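Local coordinates for protein amidohydrolase (Staphylococcus aureus, PDB 3NUR) that is a putative metal-dependent amidohydrolase with a TIM-barrel fold, probably hydrolysing carbon-nitrogen bonds other than peptide bonds, at residues G239-Y244 with K283-I288. Residues are numbered along the deposited sequence; the frame is centred on the assembly and turned at random.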
loop_
_atom_site.group_PDB
_atom_site.type_symbol
_atom_site.label_atom_id
_atom_site.label_comp_id
_atom_site.label_asym_id
_atom_site.label_seq_id
_atom_site.Cartn_x
_atom_site.Cartn_y
_atom_site.Cartn_z
ATOM N N GLY A 239 16.687 -4.879 -9.238
ATOM C CA GLY A 239 17.495 -3.659 -9.263
ATOM C C GLY A 239 16.782 -2.340 -9.484
ATOM O O GLY A 239 17.434 -1.330 -9.791
ATOM N N ILE A 240 15.453 -2.308 -9.263
ATOM C CA ILE A 240 14.636 -1.093 -9.424
ATOM C C ILE A 240 15.207 0.060 -8.556
ATOM O O ILE A 240 15.287 1.201 -9.016
ATOM C CB ILE A 240 13.142 -1.400 -9.077
ATOM C CG1 ILE A 240 12.422 -2.065 -10.291
ATOM C CG2 ILE A 240 12.381 -0.132 -8.582
ATOM C CD1 ILE A 240 11.041 -2.614 -9.986
ATOM N N PHE A 241 15.623 -0.258 -7.325
ATOM C CA PHE A 241 16.137 0.750 -6.409
ATOM C C PHE A 241 17.596 1.166 -6.655
ATOM O O PHE A 241 18.060 2.118 -6.040
ATOM C CB PHE A 241 15.848 0.381 -4.953
ATOM C CG PHE A 241 14.388 0.077 -4.713
ATOM C CD1 PHE A 241 13.482 1.097 -4.442
ATOM C CD2 PHE A 241 13.918 -1.235 -4.754
ATOM C CE1 PHE A 241 12.129 0.810 -4.224
ATOM C CE2 PHE A 241 12.566 -1.518 -4.557
ATOM C CZ PHE A 241 11.681 -0.497 -4.289
ATOM N N ASP A 242 18.285 0.486 -7.579
ATOM C CA ASP A 242 19.618 0.880 -8.031
ATOM C C ASP A 242 19.420 1.834 -9.219
ATOM O O ASP A 242 20.099 2.854 -9.284
ATOM C CB ASP A 242 20.456 -0.341 -8.425
ATOM C CG ASP A 242 21.050 -1.074 -7.238
ATOM O OD1 ASP A 242 20.905 -0.580 -6.099
ATOM O OD2 ASP A 242 21.623 -2.160 -7.444
ATOM N N ARG A 243 18.440 1.529 -10.115
ATOM C CA ARG A 243 18.078 2.376 -11.253
ATOM C C ARG A 243 17.425 3.667 -10.755
ATOM O O ARG A 243 17.717 4.747 -11.291
ATOM C CB ARG A 243 17.100 1.644 -12.202
ATOM C CG ARG A 243 17.783 0.641 -13.106
ATOM C CD ARG A 243 16.904 0.115 -14.241
ATOM N NE ARG A 243 15.727 -0.648 -13.794
ATOM C CZ ARG A 243 15.758 -1.873 -13.263
ATOM N NH1 ARG A 243 16.916 -2.475 -13.025
ATOM N NH2 ARG A 243 14.634 -2.486 -12.931
ATOM N N TYR A 244 16.527 3.554 -9.738
ATOM C CA TYR A 244 15.752 4.679 -9.172
ATOM C C TYR A 244 16.018 4.783 -7.658
ATOM O O TYR A 244 15.167 4.403 -6.848
ATOM C CB TYR A 244 14.245 4.513 -9.523
ATOM C CG TYR A 244 14.052 4.217 -10.992
ATOM C CD1 TYR A 244 14.514 5.103 -11.966
ATOM C CD2 TYR A 244 13.521 3.004 -11.412
ATOM C CE1 TYR A 244 14.432 4.792 -13.322
ATOM C CE2 TYR A 244 13.401 2.698 -12.764
ATOM C CZ TYR A 244 13.855 3.598 -13.714
ATOM O OH TYR A 244 13.755 3.304 -15.042
ATOM N N LYS A 283 15.381 -1.134 4.508
ATOM C CA LYS A 283 15.632 -0.131 5.532
ATOM C C LYS A 283 15.665 1.293 4.964
ATOM O O LYS A 283 15.442 2.245 5.710
ATOM C CB LYS A 283 16.953 -0.420 6.222
ATOM C CG LYS A 283 16.974 -1.713 7.023
ATOM C CD LYS A 283 18.401 -1.947 7.498
ATOM C CE LYS A 283 18.615 -3.343 8.008
ATOM N NZ LYS A 283 19.969 -3.491 8.604
ATOM N N ASN A 284 16.014 1.446 3.668
ATOM C CA ASN A 284 16.204 2.771 3.080
ATOM C C ASN A 284 15.224 3.183 1.991
ATOM O O ASN A 284 15.097 4.381 1.717
ATOM C CB ASN A 284 17.662 2.901 2.615
ATOM C CG ASN A 284 18.611 2.844 3.798
ATOM O OD1 ASN A 284 19.108 1.780 4.180
ATOM N ND2 ASN A 284 18.772 3.957 4.492
ATOM N N SER A 285 14.538 2.217 1.373
ATOM C CA SER A 285 13.614 2.497 0.257
ATOM C C SER A 285 12.178 2.025 0.507
ATOM O O SER A 285 11.329 2.159 -0.377
ATOM C CB SER A 285 14.155 1.871 -1.026
ATOM O OG SER A 285 15.448 2.365 -1.323
ATOM N N PHE A 286 11.904 1.451 1.689
ATOM C CA PHE A 286 10.550 1.012 2.022
ATOM C C PHE A 286 10.070 1.660 3.292
ATOM O O PHE A 286 10.875 1.988 4.162
ATOM C CB PHE A 286 10.500 -0.531 2.218
ATOM C CG PHE A 286 10.365 -1.311 0.932
ATOM C CD1 PHE A 286 9.131 -1.819 0.532
ATOM C CD2 PHE A 286 11.474 -1.529 0.111
ATOM C CE1 PHE A 286 8.998 -2.521 -0.676
ATOM C CE2 PHE A 286 11.344 -2.243 -1.093
ATOM C CZ PHE A 286 10.112 -2.746 -1.467
ATOM N N TYR A 287 8.736 1.813 3.409
ATOM C CA TYR A 287 8.065 2.247 4.635
ATOM C C TYR A 287 7.113 1.101 4.969
ATOM O O TYR A 287 6.610 0.428 4.069
ATOM C CB TYR A 287 7.232 3.526 4.436
ATOM C CG TYR A 287 8.093 4.762 4.377
ATOM C CD1 TYR A 287 8.348 5.515 5.523
ATOM C CD2 TYR A 287 8.659 5.182 3.178
ATOM C CE1 TYR A 287 9.128 6.668 5.467
ATOM C CE2 TYR A 287 9.432 6.338 3.108
ATOM C CZ TYR A 287 9.674 7.072 4.259
ATOM O OH TYR A 287 10.427 8.217 4.186
ATOM N N ILE A 288 6.873 0.879 6.241
ATOM C CA ILE A 288 5.987 -0.219 6.643
ATOM C C ILE A 288 4.795 0.353 7.436
ATOM O O ILE A 288 4.991 1.227 8.281
ATOM C CB ILE A 288 6.800 -1.262 7.463
ATOM C CG1 ILE A 288 7.773 -2.066 6.556
ATOM C CG2 ILE A 288 5.876 -2.193 8.281
ATOM C CD1 ILE A 288 8.801 -2.924 7.293
#
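Phe241 reaches from the short helix 240-243 to the start of strand 286-288, where its ring meets Ser285 through CD1 and Phe286 through its far end. At CD1 the partner is the serine methylene, with Phe241 CD1 3.6 Å from Ser285 CB; Ser285 OG lies slightly farther off, 3.9 Å from the same CD1, so the touch is mainly carbon on carbon. The far end of the ring meets Phe286, with Phe241 CZ lying 3.7 Å from Phe286 CE2. These two rings meet obliquely, their planes inclined at 53° and their centroids 5.4 Å apart, while the side chains themselves cross at about a right angle. With CG anti to the carbonyl carbon (chi1 -53°), the Phe241 ring extends from the helix toward residues 285-286, and Ile240 CG2 sits over the centre of one of its faces. The setting is the layer between the strands of a TIM barrel and the helices packed around them: strand 286-288 runs parallel to strand 249-251, and Met249 of that strand together with Val236 of helix 223-237 touches both phenylalanines, adding to the buried apolar layer. Away from it the short helix turns polar. Asp242 is partly exposed and bonds to Tyr281 and the backbone of Asn275, and the more exposed Arg243 forms a salt bridge with Asp176, which also takes a hydrogen bond with the hydroxyl of Tyr244.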